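PDB 4RNL: possible galactose mutarotase from Streptomyces platensis subsp. rosaceus, which probably interconverts the alpha and beta anomers of galactose or a related aldose, though its true substrate is not established. Local coordinates for residues F245-A259 with L270-Y282. Sequence-based numbering, arbitrary orientation. Where two conformers were deposited one is given.
Sequences FALDGGVREAPRTVA and LALATTEPGLQLY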
loop_
_atom_site.group_PDB
_atom_site.type_symbol
_atom_site.label_atom_id
_atom_site.label_comp_id
_atom_site.label_asym_id
_atom_site.label_seq_id
_atom_site.Cartn_x
_atom_site.Cartn_y
_atom_site.Cartn_z
ATOM N N PHE A 245 -7.753 4.643 9.864
ATOM C CA PHE A 245 -8.627 3.989 10.834
ATOM C C PHE A 245 -7.793 3.205 11.851
ATOM O O PHE A 245 -6.826 2.542 11.490
ATOM C CB PHE A 245 -9.618 3.068 10.102
ATOM C CG PHE A 245 -10.622 3.818 9.275
ATOM C CD1 PHE A 245 -10.283 4.299 8.015
ATOM C CD2 PHE A 245 -11.882 4.102 9.786
ATOM C CE1 PHE A 245 -11.189 5.022 7.260
ATOM C CE2 PHE A 245 -12.799 4.824 9.034
ATOM C CZ PHE A 245 -12.456 5.291 7.780
ATOM N N ALA A 246 -8.164 3.303 13.127
ATOM C CA ALA A 246 -7.528 2.516 14.176
ATOM C C ALA A 246 -8.221 1.157 14.233
ATOM O O ALA A 246 -9.334 1.029 14.749
ATOM C CB ALA A 246 -7.638 3.244 15.525
ATOM N N LEU A 247 -7.568 0.142 13.689
ATOM C CA LEU A 247 -8.166 -1.182 13.609
ATOM C C LEU A 247 -8.353 -1.782 14.988
ATOM O O LEU A 247 -7.467 -1.683 15.841
ATOM C CB LEU A 247 -7.273 -2.093 12.758
ATOM C CG LEU A 247 -7.045 -1.532 11.356
ATOM C CD1 LEU A 247 -6.089 -2.422 10.565
ATOM C CD2 LEU A 247 -8.380 -1.410 10.635
ATOM N N ASP A 248 -9.509 -2.399 15.220
ATOM C CA ASP A 248 -9.757 -3.047 16.507
ATOM C C ASP A 248 -8.703 -4.125 16.772
ATOM O O ASP A 248 -8.392 -4.931 15.891
ATOM C CB ASP A 248 -11.167 -3.653 16.546
ATOM C CG ASP A 248 -12.259 -2.599 16.374
ATOM O OD1 ASP A 248 -12.006 -1.409 16.673
ATOM O OD2 ASP A 248 -13.372 -2.963 15.948
ATOM N N GLY A 249 -8.134 -4.117 17.971
ATOM C CA GLY A 249 -7.124 -5.097 18.332
ATOM C C GLY A 249 -5.706 -4.589 18.165
ATOM O O GLY A 249 -4.765 -5.210 18.660
ATOM N N GLY A 250 -5.543 -3.466 17.467
ATOM C CA GLY A 250 -4.227 -2.861 17.307
ATOM C C GLY A 250 -3.214 -3.720 16.564
ATOM O O GLY A 250 -3.558 -4.374 15.585
ATOM N N VAL A 251 -1.964 -3.707 17.022
ATOM C CA VAL A 251 -0.920 -4.516 16.398
ATOM C C VAL A 251 -1.139 -5.978 16.772
ATOM O O VAL A 251 -1.375 -6.293 17.944
ATOM C CB VAL A 251 0.487 -4.068 16.863
ATOM C CG1 VAL A 251 1.572 -4.896 16.181
ATOM C CG2 VAL A 251 0.688 -2.595 16.575
ATOM N N ARG A 252 -1.066 -6.863 15.779
ATOM C CA ARG A 252 -1.267 -8.289 16.011
ATOM C C ARG A 252 -0.089 -9.081 15.477
ATOM O O ARG A 252 0.513 -8.704 14.475
ATOM C CB ARG A 252 -2.552 -8.771 15.329
ATOM C CG ARG A 252 -3.797 -8.001 15.733
ATOM C CD ARG A 252 -4.052 -8.064 17.224
ATOM N NE ARG A 252 -4.797 -9.258 17.601
ATOM C CZ ARG A 252 -5.431 -9.403 18.763
ATOM N NH1 ARG A 252 -6.088 -10.524 19.031
ATOM N NH2 ARG A 252 -5.411 -8.422 19.657
ATOM N N GLU A 253 0.239 -10.186 16.137
ATOM C CA GLU A 253 1.361 -11.012 15.689
ATOM C C GLU A 253 1.052 -11.844 14.441
ATOM O O GLU A 253 1.962 -12.210 13.691
ATOM C CB GLU A 253 1.851 -11.910 16.818
ATOM C CG GLU A 253 2.538 -11.162 17.942
ATOM C CD GLU A 253 3.051 -12.099 19.008
ATOM O OE1 GLU A 253 3.737 -13.079 18.645
ATOM O OE2 GLU A 253 2.754 -11.872 20.202
ATOM N N ALA A 254 -0.226 -12.141 14.228
ATOM C CA ALA A 254 -0.662 -12.878 13.045
ATOM C C ALA A 254 -1.763 -12.070 12.384
ATOM O O ALA A 254 -2.520 -11.381 13.073
ATOM C CB ALA A 254 -1.177 -14.256 13.439
ATOM N N PRO A 255 -1.856 -12.131 11.047
ATOM C CA PRO A 255 -2.850 -11.286 10.384
ATOM C C PRO A 255 -4.278 -11.749 10.657
ATOM O O PRO A 255 -4.516 -12.937 10.897
ATOM C CB PRO A 255 -2.507 -11.442 8.898
ATOM C CG PRO A 255 -1.792 -12.759 8.808
ATOM C CD PRO A 255 -1.033 -12.894 10.090
ATOM N N ARG A 256 -5.214 -10.805 10.642
ATOM C CA ARG A 256 -6.635 -11.123 10.744
ATOM C C ARG A 256 -7.375 -10.221 9.775
ATOM O O ARG A 256 -6.879 -9.145 9.429
ATOM C CB ARG A 256 -7.146 -10.942 12.185
ATOM C CG ARG A 256 -7.461 -9.489 12.614
ATOM C CD ARG A 256 -6.241 -8.567 12.606
ATOM N NE ARG A 256 -6.421 -7.387 13.467
ATOM C CZ ARG A 256 -5.585 -6.351 13.502
ATOM N NH1 ARG A 256 -5.816 -5.337 14.320
ATOM N NH2 ARG A 256 -4.518 -6.330 12.714
ATOM N N THR A 257 -8.544 -10.659 9.315
ATOM C CA THR A 257 -9.327 -9.872 8.356
ATOM C C THR A 257 -9.775 -8.565 9.004
ATOM O O THR A 257 -10.388 -8.581 10.073
ATOM C CB THR A 257 -10.564 -10.647 7.902
ATOM O OG1 THR A 257 -10.147 -11.873 7.288
ATOM C CG2 THR A 257 -11.385 -9.824 6.905
ATOM N N VAL A 258 -9.463 -7.440 8.370
ATOM C CA VAL A 258 -9.808 -6.131 8.938
ATOM C C VAL A 258 -10.666 -5.317 7.982
ATOM O O VAL A 258 -11.252 -4.299 8.371
ATOM C CB VAL A 258 -8.557 -5.300 9.281
ATOM C CG1 VAL A 258 -7.732 -5.991 10.382
ATOM C CG2 VAL A 258 -7.718 -5.060 8.022
ATOM N N ALA A 259 -10.748 -5.760 6.731
ATOM C CA ALA A 259 -11.532 -5.032 5.743
ATOM C C ALA A 259 -12.139 -5.991 4.748
ATOM O O ALA A 259 -11.491 -6.953 4.327
ATOM C CB ALA A 259 -10.669 -4.007 5.023
ATOM N N LEU A 270 -13.083 -8.697 -1.908
ATOM C CA LEU A 270 -11.751 -8.722 -1.313
ATOM C C LEU A 270 -11.871 -8.768 0.195
ATOM O O LEU A 270 -12.634 -7.995 0.785
ATOM C CB LEU A 270 -10.987 -7.455 -1.686
ATOM C CG LEU A 270 -9.683 -7.187 -0.926
ATOM C CD1 LEU A 270 -8.604 -8.191 -1.337
ATOM C CD2 LEU A 270 -9.225 -5.771 -1.197
ATOM N N ALA A 271 -11.130 -9.686 0.807
ATOM C CA ALA A 271 -10.941 -9.693 2.255
ATOM C C ALA A 271 -9.482 -9.361 2.506
ATOM O O ALA A 271 -8.583 -10.064 2.024
ATOM C CB ALA A 271 -11.292 -11.059 2.840
ATOM N N LEU A 272 -9.248 -8.285 3.248
ATOM C CA LEU A 272 -7.899 -7.800 3.513
ATOM C C LEU A 272 -7.540 -8.142 4.952
ATOM O O LEU A 272 -8.236 -7.713 5.883
ATOM C CB LEU A 272 -7.864 -6.270 3.338
ATOM C CG LEU A 272 -6.493 -5.584 3.376
ATOM C CD1 LEU A 272 -5.619 -6.109 2.259
ATOM C CD2 LEU A 272 -6.600 -4.066 3.275
ATOM N N ALA A 273 -6.466 -8.906 5.135
ATOM C CA ALA A 273 -6.015 -9.293 6.476
ATOM C C ALA A 273 -4.643 -8.701 6.737
ATOM O O ALA A 273 -3.824 -8.601 5.820
ATOM C CB ALA A 273 -5.986 -10.799 6.617
ATOM N N THR A 274 -4.384 -8.300 7.983
ATOM C CA THR A 274 -3.113 -7.657 8.285
ATOM C C THR A 274 -2.712 -7.788 9.742
ATOM O O THR A 274 -3.546 -8.035 10.615
ATOM C CB THR A 274 -3.131 -6.155 7.898
ATOM O OG1 THR A 274 -1.802 -5.619 7.958
ATOM C CG2 THR A 274 -4.042 -5.352 8.834
ATOM N N THR A 275 -1.416 -7.621 9.989
ATOM C CA THR A 275 -0.863 -7.537 11.336
ATOM C C THR A 275 -0.893 -6.091 11.839
ATOM O O THR A 275 -0.729 -5.829 13.033
ATOM C CB THR A 275 0.597 -7.992 11.327
ATOM O OG1 THR A 275 1.294 -7.275 10.300
ATOM C CG2 THR A 275 0.691 -9.494 11.042
ATOM N N GLU A 276 -1.086 -5.151 10.919
ATOM C CA GLU A 276 -0.981 -3.717 11.233
ATOM C C GLU A 276 -2.115 -3.190 12.108
ATOM O O GLU A 276 -3.225 -3.733 12.092
ATOM C CB GLU A 276 -0.943 -2.915 9.922
ATOM C CG GLU A 276 0.331 -3.123 9.112
ATOM C CD GLU A 276 1.540 -2.442 9.738
ATOM O OE1 GLU A 276 1.370 -1.394 10.396
ATOM O OE2 GLU A 276 2.669 -2.954 9.577
ATOM N N PRO A 277 -1.855 -2.100 12.849
ATOM C CA PRO A 277 -2.882 -1.493 13.701
ATOM C C PRO A 277 -3.738 -0.450 12.981
ATOM O O PRO A 277 -4.759 0.012 13.514
ATOM C CB PRO A 277 -2.045 -0.790 14.769
ATOM C CG PRO A 277 -0.804 -0.341 14.003
ATOM C CD PRO A 277 -0.529 -1.477 13.050
ATOM N N GLY A 278 -3.314 -0.049 11.794
ATOM C CA GLY A 278 -4.000 1.027 11.107
ATOM C C GLY A 278 -4.267 0.731 9.645
ATOM O O GLY A 278 -3.657 -0.154 9.035
ATOM N N LEU A 279 -5.198 1.486 9.079
ATOM C CA LEU A 279 -5.506 1.363 7.666
ATOM C C LEU A 279 -5.823 2.742 7.127
ATOM O O LEU A 279 -6.711 3.418 7.635
ATOM C CB LEU A 279 -6.689 0.406 7.467
ATOM C CG LEU A 279 -7.196 0.127 6.046
ATOM C CD1 LEU A 279 -7.812 -1.262 5.977
ATOM C CD2 LEU A 279 -8.258 1.132 5.652
ATOM N N GLN A 280 -5.101 3.158 6.093
ATOM C CA GLN A 280 -5.421 4.407 5.418
ATOM C C GLN A 280 -6.411 4.100 4.303
ATOM O O GLN A 280 -6.147 3.258 3.455
ATOM C CB GLN A 280 -4.156 5.027 4.812
ATOM C CG GLN A 280 -4.330 6.468 4.334
ATOM C CD GLN A 280 -4.276 7.464 5.471
ATOM O OE1 GLN A 280 -3.893 7.118 6.596
ATOM N NE2 GLN A 280 -4.670 8.704 5.194
ATOM N N LEU A 281 -7.554 4.775 4.310
ATOM C CA LEU A 281 -8.517 4.643 3.225
ATOM C C LEU A 281 -8.353 5.890 2.370
ATOM O O LEU A 281 -8.504 6.993 2.866
ATOM C CB LEU A 281 -9.939 4.574 3.793
ATOM C CG LEU A 281 -11.084 4.646 2.781
ATOM C CD1 LEU A 281 -10.953 3.538 1.763
ATOM C CD2 LEU A 281 -12.432 4.560 3.494
ATOM N N TYR A 282 -8.008 5.725 1.100
ATOM C CA TYR A 282 -7.839 6.882 0.229
ATOM C C TYR A 282 -8.612 6.668 -1.056
ATOM O O TYR A 282 -8.427 5.666 -1.742
ATOM C CB TYR A 282 -6.354 7.156 -0.061
ATOM C CG TYR A 282 -6.166 8.321 -1.007
ATOM C CD1 TYR A 282 -6.765 9.549 -0.750
ATOM C CD2 TYR A 282 -5.402 8.188 -2.163
ATOM C CE1 TYR A 282 -6.614 10.625 -1.627
ATOM C CE2 TYR A 282 -5.236 9.251 -3.041
ATOM C CZ TYR A 282 -5.842 10.463 -2.765
ATOM O OH TYR A 282 -5.680 11.511 -3.638
HETATM O O HOH W 1 -5.399 0.180 16.271
#
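The guanidinium group of R256 joins two crossings that run side by side between the same two beta-sheets, and its hydrogen bonds here all go to backbone carbonyls. NH2 of R256 donates to O of T274 at 2.9 Å and to O of E276 at 3.0 Å. NH1 of R256 turns back to its own segment and bonds O of D248 at 3.0 Å, with a weak bond to O of G250. CG of R256 sits between its backbone N and carbonyl carbon (chi1 80°), and a bend at chi2 (-63°) brings the chain back over the loop. CG1 of V258 lies off-centre over one face of the flat group; in the conformer given, CG of R252 lies over the other. O of T274 also accepts from N of R256, which approaches from the opposite face of the carbonyl to NH2.

Strand 256-259, which carries R256, pairs antiparallel with 270-274. A classic beta bulge sets V258 and A259 both opposite L272, whose O takes both their N-H groups. In the other sheet, F245 pairs with L279 through two backbone bonds. CE1 of F245 rests 3.7 Å from CB of L281. Between the sheets, CG2 of T274 meets CG2 of V258 at 3.8 Å and CD1 of L247 at 4.0 Å. OG1 of T274 accepts from N of E276, an ST turn, and also bonds T336. The E276 carboxylate bonds S334 and H311. The crossings join large antiparallel sheets of the beta-sandwich fold of the galactose mutarotase family.

A leucine in place of R256 would probably leave the carbonyls of D248 and E276 without these donors and free the loop 247-255 to shift. The carbonyl dipoles probably help to stabilise the positive charge of R256, which ties loop 247-255 to the 275-277 link and the end of strand 270-274.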